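Local coordinates for protein ferredoxin-NADP reductase (Neisseria gonorrhoeae MIA_2011_03-10, PDB 5TR9) that binds FAD and, as a ferredoxin-NADP+ reductase, probably passes electrons between ferredoxin-type carriers and NADP(H) by way of its flavin, at residues 120-125 and 218-223; 137-142 and 149-154. All coordinates share one frame; numbering follows the deposited sequence.

Contact 1 of 2, residues 120-125 and 218-223; sequences GKDLVM and LHTKLT
The carboxylate of D122 is linked by hydrogen bonds to segment 218-223 through one water, which donates to D122 OD2 at 2.6 Å and to the backbone oxygen, K221 O, at 2.8 Å. No direct hydrogen bond links 120-125 to 218-223. The other carboxylate oxygen, OD1, is bonded to T150 OG1 on the adjacent strand 150-157; the two oxygens of one acid thus serve two different neighbours. Against the carboxylate rests the methyl of T220, its CG2 lying 3.8 Å from D122 OD2, the two side chains arriving from opposite directions. In T220 the methyl stands anti to the backbone N (chi1 -59° for OG1), which presents carbon to D122 while the hydroxyl bonds R186.

Deeper in, the contact turns apolar. V124 points toward the loop, and its CG2 branch, beside the backbone N and anti to the carbonyl carbon, touches two leucines: L222 CD2 at 4.2 Å and L218 CD1 at 4.3 Å. V124 and L222 lie roughly perpendicular, CG2 against CD2. L218 sits where helix 213-218 closes, H219 following with positive phi in a Schellman motif that turns the chain back toward the sheet. T227 and F229 of strand 227-233 also touch V124.

These are light contacts at the entry to one of the inner strands of the parallel sheet: a water-bridged acid at the outer end and a thin layer of methyls within. Between these two segments the polar link is the water; the connection's own bonds to the sheet, T220 to R186 and T223 to T227, go to other strands.

Contact 2 of 2, residues 137-142 and 149-154; sequences SILEQP and DTVNLI
L139 is the side chain of segment 137-142 that packs on strand 150-157, and its two methyls divide the work. CD2 reaches V151 CG1 at 3.6 Å, while CD1 reaches L153 CD2 at 3.7 Å. With CG anti to the carbonyl carbon (chi1 -69°) and chi2 extended at 174°, the isobutyl fork is carried to the strand, one prong for each of two residues on the same strand face. L139 and V151 run antiparallel past one another, methyl beside methyl; L153 is met at a slant. V151 offers the methyl that stands anti to its backbone N. M125 of the neighbouring strand touches L139, V151 and L153, and F185 also lies against L139.

The tight part ends there. Past L139 the chain runs through E140, Q141 and the exposed P142, none of which touches 149-154. Here polar groups take over: E140 O bonds the hydroxyl of Y73, and Q141 N to I138 O, 3.0 Å, holds the turn. On the opposite face of the strand N152 points away from the helix and donates ND2 to T150 OG1 at 2.9 Å, nearly straight at 162° and close to the amide plane; ND2 also bonds L123 O of the neighbouring strand, while OD1 accepts from R186.

Helix 133-139 therefore meets the parallel sheet as in other alpha/beta dinucleotide-binding domains, with branched aliphatics at the interface. The contact is apolar: the methyls of L139 pack the helix on V151 and L153, no hydrogen bond crosses between the segments, and the strand's backbone bonds run to its sheet neighbours.

How the contacts relate
Both contacts use the six-stranded parallel sheet of the NAD-binding domain, and their centres lie 12 Å apart. Strands 122-128 and 150-157 are neighbours in it; a backbone pairing, M125 N to N152 O at 2.8 Å, probably joins them directly. Contact 2 falls wholly between the two segments of contact 1 in sequence: strand 122-128 leads through helices 133-139 and 142-147 to strand 150-157, a beta-alpha-beta crossover, and segment 218-223 arrives much later. V124 and M125, adjacent in strand 122-128, turn to opposite faces of the sheet, toward loop and helix respectively. Both contacts belong to one Rossmann-like domain. The side chain of L153 is about 13 Å from the bound FAD.

Contact 1 of 2, residues 120-125 and 218-223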
loop_
_atom_site.group_PDB
_atom_site.type_symbol
_atom_site.label_atom_id
_atom_site.label_comp_id
_atom_site.label_asym_id
_atom_site.label_seq_id
_atom_site.Cartn_x
_atom_site.Cartn_y
_atom_site.Cartn_z
ATOM N N GLY A 120 -12.043 8.072 -15.541
ATOM C CA GLY A 120 -11.705 9.341 -16.149
ATOM C C GLY A 120 -11.082 10.348 -15.208
ATOM O O GLY A 120 -10.622 11.403 -15.670
ATOM N N LYS A 121 -11.058 10.059 -13.914
ATOM C CA LYS A 121 -10.464 10.958 -12.944
ATOM C C LYS A 121 -8.962 10.707 -12.850
ATOM O O LYS A 121 -8.429 9.729 -13.382
ATOM C CB LYS A 121 -11.111 10.768 -11.573
ATOM C CG LYS A 121 -12.633 10.904 -11.588
ATOM C CD LYS A 121 -13.051 12.311 -11.950
ATOM C CE LYS A 121 -14.564 12.473 -11.896
ATOM N NZ LYS A 121 -14.976 13.815 -12.413
ATOM N N ASP A 122 -8.275 11.612 -12.160
ATOM C CA ASP A 122 -6.864 11.425 -11.844
ATOM C C ASP A 122 -6.756 10.751 -10.486
ATOM O O ASP A 122 -7.157 11.331 -9.470
ATOM C CB ASP A 122 -6.137 12.761 -11.834
ATOM C CG ASP A 122 -6.172 13.435 -13.184
ATOM O OD1 ASP A 122 -5.642 12.843 -14.153
ATOM O OD2 ASP A 122 -6.762 14.534 -13.308
ATOM N N LEU A 123 -6.215 9.538 -10.464
ATOM C CA LEU A 123 -6.108 8.764 -9.231
ATOM C C LEU A 123 -4.782 9.075 -8.546
ATOM O O LEU A 123 -3.716 8.912 -9.149
ATOM C CB LEU A 123 -6.214 7.270 -9.534
ATOM C CG LEU A 123 -6.169 6.327 -8.339
ATOM C CD1 LEU A 123 -7.435 6.559 -7.486
ATOM C CD2 LEU A 123 -6.049 4.879 -8.821
ATOM N N VAL A 124 -4.836 9.498 -7.280
ATOM C CA VAL A 124 -3.632 9.885 -6.540
ATOM C C VAL A 124 -3.559 9.045 -5.268
ATOM O O VAL A 124 -4.396 9.194 -4.368
ATOM C CB VAL A 124 -3.610 11.387 -6.216
ATOM C CG1 VAL A 124 -2.347 11.749 -5.389
ATOM C CG2 VAL A 124 -3.670 12.226 -7.513
ATOM N N MET A 125 -2.557 8.178 -5.190
ATOM C CA MET A 125 -2.360 7.283 -4.054
ATOM C C MET A 125 -1.253 7.847 -3.168
ATOM O O MET A 125 -0.128 8.046 -3.631
ATOM C CB MET A 125 -2.025 5.874 -4.558
ATOM C CG MET A 125 -3.186 5.250 -5.345
ATOM S SD MET A 125 -2.752 3.722 -6.205
ATOM C CE MET A 125 -1.627 4.386 -7.406
ATOM N N LEU A 218 3.582 16.267 -10.010
ATOM C CA LEU A 218 2.767 15.467 -10.916
ATOM C C LEU A 218 2.463 16.170 -12.229
ATOM O O LEU A 218 2.003 15.508 -13.166
ATOM C CB LEU A 218 1.444 15.085 -10.246
ATOM C CG LEU A 218 1.585 14.220 -8.989
ATOM C CD1 LEU A 218 0.214 13.903 -8.390
ATOM C CD2 LEU A 218 2.340 12.907 -9.289
ATOM N N HIS A 219 2.690 17.482 -12.316
ATOM C CA HIS A 219 2.359 18.264 -13.511
ATOM C C HIS A 219 0.890 18.091 -13.885
ATOM O O HIS A 219 0.528 18.055 -15.062
ATOM C CB HIS A 219 3.265 17.902 -14.686
ATOM C CG HIS A 219 4.723 17.980 -14.365
ATOM N ND1 HIS A 219 5.407 19.176 -14.303
ATOM C CD2 HIS A 219 5.629 17.013 -14.084
ATOM C CE1 HIS A 219 6.672 18.942 -14.003
ATOM N NE2 HIS A 219 6.833 17.638 -13.866
ATOM N N THR A 220 0.043 17.978 -12.864
ATOM C CA THR A 220 -1.392 17.777 -13.021
ATOM C C THR A 220 -2.089 18.599 -11.950
ATOM O O THR A 220 -1.840 18.388 -10.760
ATOM C CB THR A 220 -1.768 16.295 -12.870
ATOM O OG1 THR A 220 -1.068 15.512 -13.843
ATOM C CG2 THR A 220 -3.269 16.098 -13.047
ATOM N N LYS A 221 -2.948 19.529 -12.364
ATOM C CA LYS A 221 -3.727 20.284 -11.393
ATOM C C LYS A 221 -4.677 19.348 -10.657
ATOM O O LYS A 221 -5.360 18.525 -11.275
ATOM C CB LYS A 221 -4.509 21.402 -12.083
ATOM N N LEU A 222 -4.705 19.464 -9.331
ATOM C CA LEU A 222 -5.582 18.664 -8.488
ATOM C C LEU A 222 -6.767 19.514 -8.048
ATOM O O LEU A 222 -6.585 20.645 -7.574
ATOM C CB LEU A 222 -4.818 18.126 -7.281
ATOM C CG LEU A 222 -3.493 17.450 -7.655
ATOM C CD1 LEU A 222 -2.745 17.004 -6.401
ATOM C CD2 LEU A 222 -3.725 16.269 -8.602
ATOM N N THR A 223 -7.975 18.994 -8.240
ATOM C CA THR A 223 -9.206 19.684 -7.876
ATOM C C THR A 223 -10.199 18.661 -7.352
ATOM O O THR A 223 -10.127 17.479 -7.710
ATOM C CB THR A 223 -9.855 20.425 -9.056
ATOM O OG1 THR A 223 -10.415 19.479 -9.978
ATOM C CG2 THR A 223 -8.855 21.317 -9.798
HETATM O O HOH W 1 -6.838 16.131 -11.238
#

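Contact 2 of 2, residues 137-142 and 149-154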
loop_
_atom_site.group_PDB
_atom_site.type_symbol
_atom_site.label_atom_id
_atom_site.label_comp_id
_atom_site.label_asym_id
_atom_site.label_seq_id
_atom_site.Cartn_x
_atom_site.Cartn_y
_atom_site.Cartn_z
ATOM N N SER A 137 -0.522 -3.818 -5.492
ATOM C CA SER A 137 -1.476 -4.735 -6.104
ATOM C C SER A 137 -2.404 -4.000 -7.063
ATOM O O SER A 137 -2.698 -4.501 -8.156
ATOM C CB SER A 137 -2.286 -5.451 -5.013
ATOM O OG SER A 137 -3.118 -6.456 -5.578
ATOM N N ILE A 138 -2.865 -2.808 -6.673
ATOM C CA ILE A 138 -3.719 -2.009 -7.548
ATOM C C ILE A 138 -2.997 -1.675 -8.850
ATOM O O ILE A 138 -3.579 -1.772 -9.938
ATOM C CB ILE A 138 -4.202 -0.753 -6.805
ATOM C CG1 ILE A 138 -5.251 -1.173 -5.767
ATOM C CG2 ILE A 138 -4.799 0.280 -7.785
ATOM C CD1 ILE A 138 -5.521 -0.144 -4.661
ATOM N N LEU A 139 -1.714 -1.306 -8.769
ATOM C CA LEU A 139 -0.956 -0.997 -9.986
ATOM C C LEU A 139 -0.767 -2.200 -10.895
ATOM O O LEU A 139 -0.460 -2.029 -12.082
ATOM C CB LEU A 139 0.412 -0.418 -9.627
ATOM C CG LEU A 139 0.321 0.974 -9.019
ATOM C CD1 LEU A 139 1.699 1.415 -8.551
ATOM C CD2 LEU A 139 -0.229 1.950 -10.047
ATOM N N GLU A 140 -0.909 -3.413 -10.371
ATOM C CA GLU A 140 -0.808 -4.595 -11.206
ATOM C C GLU A 140 -2.121 -4.919 -11.927
ATOM O O GLU A 140 -2.139 -5.827 -12.751
ATOM C CB GLU A 140 -0.302 -5.764 -10.339
ATOM C CG GLU A 140 1.189 -5.569 -9.937
ATOM C CD GLU A 140 1.560 -5.975 -8.495
ATOM O OE1 GLU A 140 0.764 -6.642 -7.809
ATOM O OE2 GLU A 140 2.675 -5.622 -8.049
ATOM N N GLN A 141 -3.197 -4.177 -11.645
ATOM C CA GLN A 141 -4.460 -4.357 -12.358
ATOM C C GLN A 141 -4.391 -3.642 -13.698
ATOM O O GLN A 141 -4.289 -2.409 -13.717
ATOM C CB GLN A 141 -5.614 -3.787 -11.553
ATOM C CG GLN A 141 -5.923 -4.541 -10.294
ATOM C CD GLN A 141 -6.584 -5.861 -10.581
ATOM O OE1 GLN A 141 -5.924 -6.893 -10.678
ATOM N NE2 GLN A 141 -7.898 -5.839 -10.741
ATOM N N PRO A 142 -4.454 -4.354 -14.826
ATOM C CA PRO A 142 -4.316 -3.667 -16.122
ATOM C C PRO A 142 -5.364 -2.595 -16.343
ATOM O O PRO A 142 -5.081 -1.598 -17.018
ATOM C CB PRO A 142 -4.447 -4.807 -17.143
ATOM C CG PRO A 142 -4.054 -6.030 -16.390
ATOM C CD PRO A 142 -4.543 -5.820 -14.994
ATOM N N ASP A 149 -7.458 8.640 -15.891
ATOM C CA ASP A 149 -6.709 9.441 -16.856
ATOM C C ASP A 149 -5.222 9.488 -16.517
ATOM O O ASP A 149 -4.370 9.472 -17.419
ATOM C CB ASP A 149 -7.291 10.848 -16.927
ATOM C CG ASP A 149 -8.463 10.946 -17.899
ATOM O OD1 ASP A 149 -8.972 9.893 -18.369
ATOM O OD2 ASP A 149 -8.872 12.089 -18.199
ATOM N N THR A 150 -4.893 9.592 -15.235
ATOM C CA THR A 150 -3.530 9.419 -14.751
ATOM C C THR A 150 -3.588 8.605 -13.469
ATOM O O THR A 150 -4.601 8.597 -12.766
ATOM C CB THR A 150 -2.807 10.760 -14.478
ATOM O OG1 THR A 150 -3.459 11.453 -13.406
ATOM C CG2 THR A 150 -2.793 11.653 -15.711
ATOM N N VAL A 151 -2.499 7.899 -13.181
ATOM C CA VAL A 151 -2.351 7.110 -11.968
ATOM C C VAL A 151 -1.061 7.574 -11.312
ATOM O O VAL A 151 -0.011 7.586 -11.959
ATOM C CB VAL A 151 -2.325 5.601 -12.269
ATOM C CG1 VAL A 151 -2.103 4.824 -11.002
ATOM C CG2 VAL A 151 -3.641 5.175 -12.923
ATOM N N ASN A 152 -1.146 8.007 -10.058
ATOM C CA ASN A 152 -0.064 8.725 -9.401
ATOM C C ASN A 152 0.168 8.114 -8.035
ATOM O O ASN A 152 -0.785 7.904 -7.283
ATOM C CB ASN A 152 -0.409 10.212 -9.255
ATOM C CG ASN A 152 -0.849 10.840 -10.569
ATOM O OD1 ASN A 152 -0.019 11.290 -11.358
ATOM N ND2 ASN A 152 -2.161 10.848 -10.828
ATOM N N LEU A 153 1.423 7.827 -7.710
ATOM C CA LEU A 153 1.752 7.189 -6.443
ATOM C C LEU A 153 2.829 8.011 -5.756
ATOM O O LEU A 153 3.896 8.245 -6.334
ATOM C CB LEU A 153 2.211 5.745 -6.671
ATOM C CG LEU A 153 2.630 4.959 -5.428
ATOM C CD1 LEU A 153 1.517 4.883 -4.410
ATOM C CD2 LEU A 153 3.099 3.554 -5.846
ATOM N N ILE A 154 2.540 8.457 -4.537
ATOM C CA ILE A 154 3.471 9.228 -3.716
ATOM C C ILE A 154 3.824 8.349 -2.523
ATOM O O ILE A 154 2.943 8.017 -1.715
ATOM C CB ILE A 154 2.857 10.563 -3.254
ATOM C CG1 ILE A 154 2.541 11.515 -4.419
ATOM C CG2 ILE A 154 3.826 11.282 -2.304
ATOM C CD1 ILE A 154 1.388 11.138 -5.311
#